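Local coordinates for fat acid-binding protein (Eubacterium ventriosum, PDB 3NYI), which binds stearic acid in the crystal and, as a DegV-family protein, probably acts in lipid binding, at residues V8-C13 and V129-L134; A12-K17 and V270-V275; T47-Y52 and Y244-G249. One frame throughout, in Å; residues are numbered along the deposited sequence.

Contact 1: residues V8-C13 and V129-L134; sequences VSDSAC and VTQALL
Cys-13 and Ala-132 bring the two backbones closest, with CA atoms 5.0 Å apart, where the 3-10 turn after strand 6-10 packs against the first turns of helix 128-143. Gln-131 carries the contact. Its CG lies anti to the backbone N (chi1 -168°) and the chain beyond is extended; Gln-131 CG and CD each sit 3.8 Å from Cys-13 CB, and the amide reaches the turn. Gln-131 NE2 donates a nearly straight bond to Asp-10 OD1, 3.0 Å long, from above the carboxylate plane; the two flat groups are turned 67° apart. From the opposite face of that plane Ala-12 N reaches Asp-10 OD1 at 3.1 Å, closing an Asx turn, so two donors grip one oxygen and the helix is tied to the very residue that shapes the turn. Asp-10 OD2 is taken by Ser-99 OG and Ile-92 N beyond the two segments, which holds the carboxylate from its other end. Gln-131 NE2 also makes a weak, bent bond to Ser-9 OG, which donates to Asp-10 O in the carbonyl plane and has a weak further bond to Phe-90 O. Gln-131 OE1, buried without a polar partner, rests 3.6 Å from Ala-12 CB. Ala-132 CB packs against Cys-13 O.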
ATOM      1  N   VAL A   8       0.300  14.070  -2.670  1.00 29.58           N
ATOM      2  CA  VAL A   8      -0.324  13.241  -3.691  1.00 23.92           C
ATOM      3  C   VAL A   8       0.168  11.791  -3.545  1.00 26.94           C
ATOM      4  O   VAL A   8       1.302  11.551  -3.130  1.00 26.82           O
ATOM      5  CB  VAL A   8       0.009  13.770  -5.114  1.00 27.37           C
ATOM      6  CG1 VAL A   8      -0.718  12.955  -6.209  1.00 25.86           C
ATOM      7  CG2 VAL A   8      -0.330  15.271  -5.221  1.00 29.08           C
ATOM      8  N   SER A   9      -0.697  10.830  -3.844  1.00 26.20           N
ATOM      9  CA  SER A   9      -0.281   9.423  -3.890  1.00 22.08           C
ATOM     10  C   SER A   9      -1.015   8.736  -5.019  1.00 21.42           C
ATOM     11  O   SER A   9      -2.074   9.213  -5.442  1.00 23.78           O
ATOM     12  CB  SER A   9      -0.599   8.718  -2.568  1.00 22.67           C
ATOM     13  OG  SER A   9      -0.221   7.339  -2.608  1.00 25.02           O
ATOM     14  N   ASP A  10      -0.452   7.637  -5.526  1.00 21.06           N
ATOM     15  CA  ASP A  10      -1.193   6.786  -6.442  1.00 25.69           C
ATOM     16  C   ASP A  10      -2.165   5.961  -5.613  1.00 28.03           C
ATOM     17  O   ASP A  10      -2.047   5.888  -4.381  1.00 22.87           O
ATOM     18  CB  ASP A  10      -0.272   5.931  -7.339  1.00 27.56           C
ATOM     19  CG  ASP A  10       0.554   4.903  -6.559  1.00 25.88           C
ATOM     20  OD1 ASP A  10       0.121   4.500  -5.468  1.00 25.39           O
ATOM     21  OD2 ASP A  10       1.629   4.483  -7.062  1.00 24.31           O
ATOM     22  N   SER A  11      -3.138   5.355  -6.273  1.00 20.12           N
ATOM     23  CA  SER A  11      -4.238   4.723  -5.544  1.00 27.94           C
ATOM     24  C   SER A  11      -3.862   3.430  -4.822  1.00 27.55           C
ATOM     25  O   SER A  11      -4.708   2.818  -4.169  1.00 25.26           O
ATOM     26  CB  SER A  11      -5.444   4.481  -6.463  1.00 23.01           C
ATOM     27  OG  SER A  11      -5.067   3.678  -7.566  1.00 23.28           O
ATOM     28  N   ALA A  12      -2.601   3.015  -4.921  1.00 21.79           N
ATOM     29  CA  ALA A  12      -2.180   1.785  -4.249  1.00 22.15           C
ATOM     30  C   ALA A  12      -2.160   1.941  -2.732  1.00 20.75           C
ATOM     31  O   ALA A  12      -2.124   0.940  -2.021  1.00 19.02           O
ATOM     32  CB  ALA A  12      -0.792   1.312  -4.749  1.00 17.85           C
ATOM     33  N   CYS A  13      -2.183   3.181  -2.240  1.00 19.18           N
ATOM     34  CA  CYS A  13      -2.066   3.426  -0.784  1.00 21.12           C
ATOM     35  C   CYS A  13      -3.332   3.025  -0.008  1.00 25.56           C
ATOM     36  O   CYS A  13      -3.283   2.771   1.197  1.00 22.87           O
ATOM     37  CB  CYS A  13      -1.724   4.900  -0.514  1.00 18.90           C
ATOM     38  SG  CYS A  13      -3.113   6.061  -0.843  1.00 26.73           S
ATOM     39  N   VAL A 129      -1.259  -0.894   3.015  1.00 19.19           N
ATOM     40  CA  VAL A 129      -1.176  -0.423   4.412  1.00 21.37           C
ATOM     41  C   VAL A 129       0.127   0.351   4.757  1.00 17.71           C
ATOM     42  O   VAL A 129       0.068   1.359   5.458  1.00 19.13           O
ATOM     43  CB  VAL A 129      -1.479  -1.555   5.451  1.00 22.52           C
ATOM     44  CG1 VAL A 129      -0.391  -2.637   5.422  1.00 20.86           C
ATOM     45  CG2 VAL A 129      -1.666  -0.981   6.893  1.00 19.12           C
ATOM     46  N   THR A 130       1.288  -0.111   4.282  1.00 18.60           N
ATOM     47  CA  THR A 130       2.530   0.569   4.651  1.00 22.78           C
ATOM     48  C   THR A 130       2.735   1.826   3.824  1.00 19.31           C
ATOM     49  O   THR A 130       3.417   2.722   4.245  1.00 18.29           O
ATOM     50  CB  THR A 130       3.799  -0.317   4.558  1.00 16.24           C
ATOM     51  OG1 THR A 130       3.732  -1.142   3.393  1.00 17.62           O
ATOM     52  CG2 THR A 130       3.972  -1.212   5.830  1.00 22.11           C
ATOM     53  N   GLN A 131       2.166   1.879   2.620  1.00 18.65           N
ATOM     54  CA  GLN A 131       2.192   3.112   1.887  1.00 16.73           C
ATOM     55  C   GLN A 131       1.306   4.116   2.611  1.00 17.67           C
ATOM     56  O   GLN A 131       1.676   5.278   2.745  1.00 17.45           O
ATOM     57  CB  GLN A 131       1.705   2.907   0.438  1.00 14.79           C
ATOM     58  CG  GLN A 131       1.979   4.100  -0.472  1.00 16.50           C
ATOM     59  CD  GLN A 131       1.614   3.755  -1.912  1.00 24.95           C
ATOM     60  OE1 GLN A 131       1.565   2.575  -2.274  1.00 21.22           O
ATOM     61  NE2 GLN A 131       1.343   4.769  -2.729  1.00 19.89           N
ATOM     62  N   ALA A 132       0.139   3.675   3.087  1.00 16.87           N
ATOM     63  CA  ALA A 132      -0.724   4.551   3.895  1.00 18.48           C
ATOM     64  C   ALA A 132      -0.029   5.016   5.200  1.00 21.01           C
ATOM     65  O   ALA A 132      -0.088   6.203   5.571  1.00 18.91           O
ATOM     66  CB  ALA A 132      -2.038   3.844   4.210  1.00 17.07           C
ATOM     67  N   LEU A 133       0.640   4.088   5.877  1.00 19.71           N
ATOM     68  CA  LEU A 133       1.389   4.438   7.108  1.00 21.25           C
ATOM     69  C   LEU A 133       2.490   5.464   6.849  1.00 22.34           C
ATOM     70  O   LEU A 133       2.693   6.379   7.651  1.00 22.87           O
ATOM     71  CB  LEU A 133       1.999   3.182   7.744  1.00 18.56           C
ATOM     72  CG  LEU A 133       0.970   2.286   8.439  1.00 22.44           C
ATOM     73  CD1 LEU A 133       1.573   0.928   8.785  1.00 24.39           C
ATOM     74  CD2 LEU A 133       0.420   2.992   9.700  1.00 23.73           C
ATOM     75  N   LEU A 134       3.210   5.311   5.734  1.00 20.06           N
ATOM     76  CA  LEU A 134       4.271   6.258   5.416  1.00 18.67           C
ATOM     77  C   LEU A 134       3.702   7.638   5.105  1.00 22.53           C
ATOM     78  O   LEU A 134       4.196   8.646   5.595  1.00 21.22           O
ATOM     79  CB  LEU A 134       5.128   5.770   4.242  1.00 21.49           C
ATOM     80  CG  LEU A 134       6.293   6.698   3.884  1.00 22.39           C
ATOM     81  CD1 LEU A 134       7.376   6.657   4.980  1.00 17.10           C
ATOM     82  CD2 LEU A 134       6.895   6.326   2.524  1.00 21.98           C
TER

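Contact 2: residues A12-K17 and V270-V275; sequences ACDLSK and VAIGIV. With STE (stearic acid), chain C.
Asp-14 turns its side chain toward Gly-273, and the carboxylate lies across the start of helix 274-280. Its chi1 of -64° sets CG beside the backbone N, and the N-cap glycine approaches from above the carboxylate plane: Gly-273 N donates to Asp-14 OD2 at 2.8 Å, 60° out of that plane, in a fairly straight bond. Asp-14 OD1 comes within 3.1 Å of Gly-273 CA, a close approach to a residue that has no side chain. Thr-128 OG1, from the start of helix 128-143, also bonds OD2 and is the main partner of this carboxylate. Behind the carboxylate, Asp-14 CB faces the CB of Val-270, whose CG1 presses on Asp-14 O at 3.2 Å. That carbonyl also accepts from a water held by Ala-271 N, which bridges the loop to strand 270-271; a second water links Asp-14 OD1 with Val-275 N.

On the other flank the contact turns apolar. Val-275 CG1, anti to the backbone N, fits between Ala-12 CB at 3.9 Å and C4 of the stearic acid at 3.8 Å, while Ile-272 CD1 touches C17, near the methyl end of the stearic acid, 3.6 Å away. Segment 270-275 thus meets the lipid through Ile-272 and Val-275, and offers Asp-14 the N-H of Gly-273 directly and that of Val-275 through a water; the negative charge of Asp-14 would probably be eased by the N-terminus of helix 274-280.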
ATOM      1  N   ALA A  12      -2.601   3.015  -4.921  1.00 21.79           N
ATOM      2  CA  ALA A  12      -2.180   1.785  -4.249  1.00 22.15           C
ATOM      3  C   ALA A  12      -2.160   1.941  -2.732  1.00 20.75           C
ATOM      4  O   ALA A  12      -2.124   0.940  -2.021  1.00 19.02           O
ATOM      5  CB  ALA A  12      -0.792   1.312  -4.749  1.00 17.85           C
ATOM      6  N   CYS A  13      -2.183   3.181  -2.240  1.00 19.18           N
ATOM      7  CA  CYS A  13      -2.066   3.426  -0.784  1.00 21.12           C
ATOM      8  C   CYS A  13      -3.332   3.025  -0.008  1.00 25.56           C
ATOM      9  O   CYS A  13      -3.283   2.771   1.197  1.00 22.87           O
ATOM     10  CB  CYS A  13      -1.724   4.900  -0.514  1.00 18.90           C
ATOM     11  SG  CYS A  13      -3.113   6.061  -0.843  1.00 26.73           S
ATOM     12  N   ASP A  14      -4.467   2.979  -0.699  1.00 20.94           N
ATOM     13  CA  ASP A  14      -5.720   2.495  -0.093  1.00 23.65           C
ATOM     14  C   ASP A  14      -6.227   3.334   1.102  1.00 22.97           C
ATOM     15  O   ASP A  14      -7.001   2.845   1.925  1.00 25.23           O
ATOM     16  CB  ASP A  14      -5.576   1.024   0.340  1.00 27.85           C
ATOM     17  CG  ASP A  14      -5.359   0.086  -0.829  1.00 29.75           C
ATOM     18  OD1 ASP A  14      -5.783   0.437  -1.953  1.00 30.61           O
ATOM     19  OD2 ASP A  14      -4.785  -1.013  -0.626  1.00 27.82           O
ATOM     20  N   LEU A  15      -5.794   4.583   1.198  1.00 21.90           N
ATOM     21  CA  LEU A  15      -6.266   5.465   2.262  1.00 26.40           C
ATOM     22  C   LEU A  15      -7.766   5.690   2.151  1.00 28.62           C
ATOM     23  O   LEU A  15      -8.294   5.832   1.053  1.00 27.19           O
ATOM     24  CB  LEU A  15      -5.514   6.798   2.223  1.00 24.29           C
ATOM     25  CG  LEU A  15      -4.109   6.757   2.823  1.00 24.22           C
ATOM     26  CD1 LEU A  15      -3.283   7.945   2.327  1.00 25.65           C
ATOM     27  CD2 LEU A  15      -4.171   6.719   4.357  1.00 19.98           C
ATOM     28  N   SER A  16      -8.452   5.724   3.290  1.00 26.89           N
ATOM     29  CA  SER A  16      -9.909   5.884   3.292  1.00 36.31           C
ATOM     30  C   SER A  16     -10.378   7.220   2.707  1.00 35.52           C
ATOM     31  O   SER A  16      -9.648   8.216   2.737  1.00 27.65           O
ATOM     32  CB  SER A  16     -10.449   5.749   4.720  1.00 33.83           C
ATOM     33  OG  SER A  16     -10.319   6.980   5.422  1.00 39.71           O
ATOM     34  N   LYS A  17     -11.606   7.243   2.194  1.00 36.58           N
ATOM     35  CA  LYS A  17     -12.223   8.491   1.738  1.00 42.76           C
ATOM     36  C   LYS A  17     -12.129   9.570   2.811  1.00 40.11           C
ATOM     37  O   LYS A  17     -11.767  10.712   2.522  1.00 36.62           O
ATOM     38  CB  LYS A  17     -13.689   8.272   1.369  1.00 51.53           C
ATOM     39  CG  LYS A  17     -13.902   7.527   0.063  1.00 63.00           C
ATOM     40  CD  LYS A  17     -13.424   8.338  -1.128  1.00 75.48           C
ATOM     41  CE  LYS A  17     -13.780   7.650  -2.445  1.00 84.57           C
ATOM     42  NZ  LYS A  17     -15.254   7.521  -2.644  1.00 90.39           N
ATOM     43  N   VAL A 270      -6.870  -0.214   6.421  1.00 25.28           N
ATOM     44  CA  VAL A 270      -7.335  -0.087   5.038  1.00 22.44           C
ATOM     45  C   VAL A 270      -8.182  -1.256   4.581  1.00 26.29           C
ATOM     46  O   VAL A 270      -7.956  -2.401   4.975  1.00 25.61           O
ATOM     47  CB  VAL A 270      -6.162   0.071   4.053  1.00 22.56           C
ATOM     48  CG1 VAL A 270      -5.423   1.386   4.303  1.00 26.51           C
ATOM     49  CG2 VAL A 270      -5.213  -1.146   4.129  1.00 24.21           C
ATOM     50  N   ALA A 271      -9.162  -0.958   3.736  1.00 27.45           N
ATOM     51  CA  ALA A 271      -9.793  -1.986   2.937  1.00 26.13           C
ATOM     52  C   ALA A 271      -8.858  -2.148   1.744  1.00 25.05           C
ATOM     53  O   ALA A 271      -8.744  -1.248   0.907  1.00 30.47           O
ATOM     54  CB  ALA A 271     -11.177  -1.533   2.479  1.00 27.14           C
ATOM     55  N   ILE A 272      -8.162  -3.275   1.686  1.00 23.96           N
ATOM     56  CA  ILE A 272      -7.113  -3.458   0.686  1.00 19.12           C
ATOM     57  C   ILE A 272      -7.712  -3.207  -0.698  1.00 22.65           C
ATOM     58  O   ILE A 272      -8.783  -3.729  -1.029  1.00 27.55           O
ATOM     59  CB  ILE A 272      -6.505  -4.841   0.792  1.00 19.51           C
ATOM     60  CG1 ILE A 272      -5.812  -4.983   2.160  1.00 24.60           C
ATOM     61  CG2 ILE A 272      -5.511  -5.086  -0.338  1.00 20.18           C
ATOM     62  CD1 ILE A 272      -5.450  -6.410   2.488  1.00 23.38           C
ATOM     63  N   GLY A 273      -7.047  -2.370  -1.480  1.00 22.03           N
ATOM     64  CA  GLY A 273      -7.633  -1.912  -2.729  1.00 23.58           C
ATOM     65  C   GLY A 273      -7.413  -2.804  -3.924  1.00 25.57           C
ATOM     66  O   GLY A 273      -6.722  -3.822  -3.855  1.00 23.90           O
ATOM     67  N   ILE A 274      -8.020  -2.386  -5.033  1.00 23.74           N
ATOM     68  CA  ILE A 274      -7.921  -3.046  -6.319  1.00 24.07           C
ATOM     69  C   ILE A 274      -6.494  -3.321  -6.771  1.00 25.27           C
ATOM     70  O   ILE A 274      -6.194  -4.417  -7.242  1.00 23.40           O
ATOM     71  CB  ILE A 274      -8.630  -2.172  -7.372  1.00 24.77           C
ATOM     72  CG1 ILE A 274     -10.141  -2.183  -7.102  1.00 23.58           C
ATOM     73  CG2 ILE A 274      -8.294  -2.642  -8.782  1.00 28.30           C
ATOM     74  CD1 ILE A 274     -10.964  -1.277  -8.057  1.00 27.05           C
ATOM     75  N   VAL A 275      -5.610  -2.336  -6.639  1.00 20.90           N
ATOM     76  CA  VAL A 275      -4.216  -2.531  -7.077  1.00 20.24           C
ATOM     77  C   VAL A 275      -3.596  -3.810  -6.463  1.00 24.73           C
ATOM     78  O   VAL A 275      -3.003  -4.630  -7.166  1.00 24.57           O
ATOM     79  CB  VAL A 275      -3.327  -1.311  -6.745  1.00 24.32           C
ATOM     80  CG1 VAL A 275      -1.857  -1.612  -7.076  1.00 20.64           C
ATOM     81  CG2 VAL A 275      -3.823  -0.073  -7.487  1.00 22.76           C
TER
HETATM   82  C1  STE C 301       0.773  -1.851 -12.202  1.00 31.98           C
HETATM   83  O1  STE C 301       1.677  -1.126 -12.485  1.00 27.25           O
HETATM   84  O2  STE C 301       0.241  -2.489 -13.063  1.00 30.53           O
HETATM   85  C2  STE C 301       0.454  -2.128 -10.715  1.00 23.87           C
HETATM   86  C3  STE C 301       1.091  -3.467 -10.262  1.00 20.47           C
HETATM   87  C4  STE C 301       0.671  -3.787  -8.806  1.00 21.29           C
HETATM   88  C5  STE C 301       1.480  -4.977  -8.240  1.00 22.03           C
HETATM   89  C6  STE C 301       0.998  -5.308  -6.809  1.00 20.91           C
HETATM   90  C7  STE C 301       1.719  -6.561  -6.252  1.00 20.93           C
HETATM   91  C8  STE C 301       1.309  -6.741  -4.767  1.00 22.96           C
HETATM   92  C9  STE C 301       1.975  -7.993  -4.151  1.00 23.43           C
HETATM   93  C10 STE C 301       1.456  -8.169  -2.697  1.00 26.88           C
HETATM   94  C11 STE C 301       2.168  -7.154  -1.800  1.00 23.16           C
HETATM   95  C12 STE C 301       1.243  -6.305  -0.897  1.00 23.79           C
HETATM   96  C13 STE C 301      -0.117  -6.942  -0.573  1.00 26.16           C
HETATM   97  C14 STE C 301      -0.336  -6.766   0.954  1.00 23.51           C
HETATM   98  C15 STE C 301      -1.815  -6.999   1.337  1.00 20.19           C
HETATM   99  C16 STE C 301      -1.903  -7.181   2.873  1.00 24.74           C
HETATM  100  C17 STE C 301      -2.044  -5.803   3.555  1.00 22.18           C
HETATM  101  C18 STE C 301      -2.307  -5.962   5.070  1.00 23.96           C
HETATM  102  O   HOH W   1      -9.349   1.921   2.878  1.00 29.40           O
HETATM  103  O   HOH W   2      -5.848   0.194  -4.799  1.00 30.40           O

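Contact 3: residues T47-Y52 and Y244-G249; sequences TRDECY and YDKEEG
Asp-49 and Lys-246 meet across the contact in a salt bridge, Lys-246 NZ lying 3.2 Å from Asp-49 OD2 and above the carboxylate plane, with the two side chains crossing at about a right angle. A bend at chi4 (66°) brings NZ to this position at the end of an otherwise extended lysine. Beside them Tyr-52 and Tyr-244 pack: Tyr-52 CD2 touches Tyr-244 CB at 3.8 Å, and Tyr-52 CB lies at the edge of the Tyr-244 ring, near its plane, next to CD1.

One shell out, Arg-48 NH1 donates to Asp-49 OD1 at 3.1 Å in the guanidinium plane, so the carboxylate bonds two cations, one through each oxygen. Arg-48 NH1 and Lys-246 NZ are only 4.2 Å apart, a like-charge pair that the shared carboxylate probably makes tolerable. Tyr-52 CE1 lies over one face of the Arg-48 guanidinium, 3.2 Å from its plane and offset toward the rim. Gly-243 O binds Arg-48 NH2, and Ile-272 O receives both Arg-48 NE and Tyr-52 OH, fixing both groups from beyond the segments. Asp-245 OD1 accepts from Glu-248 N as the N-cap of helix 246-260. The contact is thus a salt-bridge network of Arg-48, Asp-49 and Lys-246 that joins the N-terminal turns of helices 48-57 and 246-260.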
ATOM      1  N   THR A  47     -15.608   0.619  -8.473  1.00 40.01           N
ATOM      2  CA  THR A  47     -15.379   0.633  -7.028  1.00 39.69           C
ATOM      3  C   THR A  47     -14.628  -0.597  -6.551  1.00 35.48           C
ATOM      4  O   THR A  47     -14.639  -1.657  -7.190  1.00 36.14           O
ATOM      5  CB  THR A  47     -16.689   0.718  -6.224  1.00 42.99           C
ATOM      6  OG1 THR A  47     -17.286  -0.582  -6.154  1.00 42.57           O
ATOM      7  CG2 THR A  47     -17.655   1.709  -6.861  1.00 50.86           C
ATOM      8  N   ARG A  48     -13.995  -0.447  -5.396  1.00 36.74           N
ATOM      9  CA  ARG A  48     -13.214  -1.510  -4.811  1.00 31.65           C
ATOM     10  C   ARG A  48     -14.079  -2.748  -4.577  1.00 40.81           C
ATOM     11  O   ARG A  48     -13.698  -3.865  -4.930  1.00 31.19           O
ATOM     12  CB  ARG A  48     -12.607  -1.009  -3.505  1.00 38.52           C
ATOM     13  CG  ARG A  48     -11.761  -2.012  -2.802  1.00 33.53           C
ATOM     14  CD  ARG A  48     -12.485  -2.528  -1.607  1.00 37.96           C
ATOM     15  NE  ARG A  48     -11.583  -3.264  -0.737  1.00 34.94           N
ATOM     16  CZ  ARG A  48     -11.991  -4.159   0.147  1.00 35.53           C
ATOM     17  NH1 ARG A  48     -13.285  -4.415   0.254  1.00 35.42           N
ATOM     18  NH2 ARG A  48     -11.113  -4.799   0.914  1.00 26.55           N
ATOM     19  N   ASP A  49     -15.260  -2.552  -4.000  1.00 39.54           N
ATOM     20  CA  ASP A  49     -16.132  -3.685  -3.719  1.00 38.27           C
ATOM     21  C   ASP A  49     -16.568  -4.444  -4.981  1.00 41.68           C
ATOM     22  O   ASP A  49     -16.623  -5.676  -4.966  1.00 43.94           O
ATOM     23  CB  ASP A  49     -17.329  -3.255  -2.859  1.00 46.50           C
ATOM     24  CG  ASP A  49     -16.934  -2.971  -1.411  1.00 49.90           C
ATOM     25  OD1 ASP A  49     -15.738  -3.109  -1.073  1.00 47.71           O
ATOM     26  OD2 ASP A  49     -17.814  -2.609  -0.606  1.00 54.57           O
ATOM     27  N   GLU A  50     -16.857  -3.721  -6.066  1.00 39.47           N
ATOM     28  CA  GLU A  50     -17.273  -4.355  -7.321  1.00 48.71           C
ATOM     29  C   GLU A  50     -16.177  -5.254  -7.865  1.00 46.60           C
ATOM     30  O   GLU A  50     -16.441  -6.348  -8.362  1.00 44.46           O
ATOM     31  CB  GLU A  50     -17.562  -3.319  -8.399  1.00 56.08           C
ATOM     32  CG  GLU A  50     -18.601  -2.283  -8.082  1.00 68.32           C
ATOM     33  CD  GLU A  50     -18.787  -1.339  -9.251  1.00 76.84           C
ATOM     34  OE1 GLU A  50     -18.282  -0.200  -9.191  1.00 71.97           O
ATOM     35  OE2 GLU A  50     -19.416  -1.754 -10.248  1.00 87.68           O
ATOM     36  N   CYS A  51     -14.944  -4.765  -7.808  1.00 38.04           N
ATOM     37  CA  CYS A  51     -13.819  -5.532  -8.316  1.00 38.30           C
ATOM     38  C   CYS A  51     -13.652  -6.844  -7.555  1.00 40.61           C
ATOM     39  O   CYS A  51     -13.445  -7.893  -8.159  1.00 38.96           O
ATOM     40  CB  CYS A  51     -12.534  -4.702  -8.248  1.00 36.39           C
ATOM     41  SG  CYS A  51     -11.115  -5.488  -9.022  1.00 42.04           S
ATOM     42  N   TYR A  52     -13.724  -6.787  -6.227  1.00 35.59           N
ATOM     43  CA  TYR A  52     -13.590  -7.999  -5.437  1.00 33.09           C
ATOM     44  C   TYR A  52     -14.689  -8.986  -5.831  1.00 39.45           C
ATOM     45  O   TYR A  52     -14.460 -10.198  -5.907  1.00 38.23           O
ATOM     46  CB  TYR A  52     -13.684  -7.688  -3.946  1.00 27.07           C
ATOM     47  CG  TYR A  52     -12.360  -7.333  -3.268  1.00 33.10           C
ATOM     48  CD1 TYR A  52     -11.849  -6.041  -3.314  1.00 33.80           C
ATOM     49  CD2 TYR A  52     -11.649  -8.287  -2.548  1.00 32.55           C
ATOM     50  CE1 TYR A  52     -10.644  -5.719  -2.664  1.00 29.76           C
ATOM     51  CE2 TYR A  52     -10.450  -7.972  -1.896  1.00 29.32           C
ATOM     52  CZ  TYR A  52      -9.956  -6.691  -1.961  1.00 29.80           C
ATOM     53  OH  TYR A  52      -8.766  -6.377  -1.309  1.00 25.91           O
ATOM     54  N   TYR A 244     -11.892  -9.225   0.995  1.00 27.53           N
ATOM     55  CA  TYR A 244     -13.306  -9.323   0.657  1.00 34.14           C
ATOM     56  C   TYR A 244     -14.202  -9.358   1.891  1.00 38.89           C
ATOM     57  O   TYR A 244     -15.261  -8.724   1.930  1.00 36.15           O
ATOM     58  CB  TYR A 244     -13.534 -10.571  -0.195  1.00 36.79           C
ATOM     59  CG  TYR A 244     -14.974 -10.789  -0.599  1.00 37.91           C
ATOM     60  CD1 TYR A 244     -15.600  -9.928  -1.490  1.00 42.31           C
ATOM     61  CD2 TYR A 244     -15.693 -11.869  -0.109  1.00 41.36           C
ATOM     62  CE1 TYR A 244     -16.910 -10.125  -1.879  1.00 48.69           C
ATOM     63  CE2 TYR A 244     -17.009 -12.080  -0.491  1.00 48.79           C
ATOM     64  CZ  TYR A 244     -17.609 -11.202  -1.378  1.00 52.99           C
ATOM     65  OH  TYR A 244     -18.914 -11.398  -1.762  1.00 56.54           O
ATOM     66  N   ASP A 245     -13.770 -10.099   2.903  1.00 39.95           N
ATOM     67  CA  ASP A 245     -14.586 -10.323   4.091  1.00 43.99           C
ATOM     68  C   ASP A 245     -14.280  -9.300   5.181  1.00 39.84           C
ATOM     69  O   ASP A 245     -13.326  -9.460   5.939  1.00 38.84           O
ATOM     70  CB  ASP A 245     -14.355 -11.738   4.616  1.00 41.02           C
ATOM     71  CG  ASP A 245     -15.256 -12.087   5.789  1.00 42.60           C
ATOM     72  OD1 ASP A 245     -15.838 -11.173   6.410  1.00 43.17           O
ATOM     73  OD2 ASP A 245     -15.374 -13.290   6.092  1.00 39.85           O
ATOM     74  N   LYS A 246     -15.107  -8.259   5.257  1.00 40.11           N
ATOM     75  CA  LYS A 246     -14.933  -7.197   6.244  1.00 39.38           C
ATOM     76  C   LYS A 246     -15.037  -7.690   7.691  1.00 39.87           C
ATOM     77  O   LYS A 246     -14.305  -7.216   8.561  1.00 37.29           O
ATOM     78  CB  LYS A 246     -15.930  -6.065   5.993  1.00 47.13           C
ATOM     79  CG  LYS A 246     -15.800  -5.446   4.612  1.00 57.83           C
ATOM     80  CD  LYS A 246     -16.529  -4.114   4.519  1.00 68.27           C
ATOM     81  CE  LYS A 246     -16.381  -3.496   3.128  1.00 73.63           C
ATOM     82  NZ  LYS A 246     -17.069  -4.294   2.069  1.00 71.76           N
ATOM     83  N   GLU A 247     -15.941  -8.638   7.940  1.00 41.76           N
ATOM     84  CA  GLU A 247     -16.153  -9.168   9.286  1.00 43.67           C
ATOM     85  C   GLU A 247     -14.907  -9.857   9.803  1.00 41.85           C
ATOM     86  O   GLU A 247     -14.542  -9.719  10.978  1.00 37.11           O
ATOM     87  CB  GLU A 247     -17.308 -10.172   9.311  1.00 53.43           C
ATOM     88  CG  GLU A 247     -18.597  -9.662   8.726  1.00 72.37           C
ATOM     89  CD  GLU A 247     -18.935  -8.271   9.204  1.00 86.95           C
ATOM     90  OE1 GLU A 247     -18.706  -7.979  10.399  1.00 89.69           O
ATOM     91  OE2 GLU A 247     -19.432  -7.472   8.382  1.00 94.02           O
ATOM     92  N   GLU A 248     -14.279 -10.629   8.924  1.00 43.04           N
ATOM     93  CA  GLU A 248     -13.032 -11.298   9.253  1.00 37.23           C
ATOM     94  C   GLU A 248     -12.006 -10.237   9.602  1.00 35.05           C
ATOM     95  O   GLU A 248     -11.256 -10.372  10.570  1.00 44.85           O
ATOM     96  CB  GLU A 248     -12.536 -12.145   8.080  1.00 34.44           C
ATOM     97  CG  GLU A 248     -11.257 -12.906   8.406  1.00 39.76           C
ATOM     98  CD  GLU A 248     -10.630 -13.595   7.203  1.00 41.59           C
ATOM     99  OE1 GLU A 248     -10.703 -13.042   6.087  1.00 42.88           O
ATOM    100  OE2 GLU A 248     -10.045 -14.687   7.382  1.00 40.18           O
ATOM    101  N   GLY A 249     -11.981  -9.174   8.809  1.00 32.59           N
ATOM    102  CA  GLY A 249     -11.090  -8.059   9.076  1.00 30.25           C
ATOM    103  C   GLY A 249     -11.250  -7.485  10.477  1.00 33.11           C
ATOM    104  O   GLY A 249     -10.269  -7.331  11.211  1.00 31.09           O
TER

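Overall arrangement
Contacts 1 and 2 are buried and share Ala-12 and Cys-13, their centres 8 Å apart, whereas contact 3 is a surface contact, about 16 Å from the centre of the chain. The loop after strand 6-10 therefore joins helix 128-143 on one side and segment 270-275 on another, and Ala-132 CB packs on Leu-15 where the two contacts meet. Contact 3 touches contact 2, Cys-51 packing on Ile-274, but stays about 9 Å from contact 1 at the nearest atoms. The chemistry changes with depth: a glutamine amide sharing a buried carboxylate with other donors, then a carboxylate at a helix start, with apolar side chains of the facing segment on the lipid, and finally a charged network with tyrosine packing.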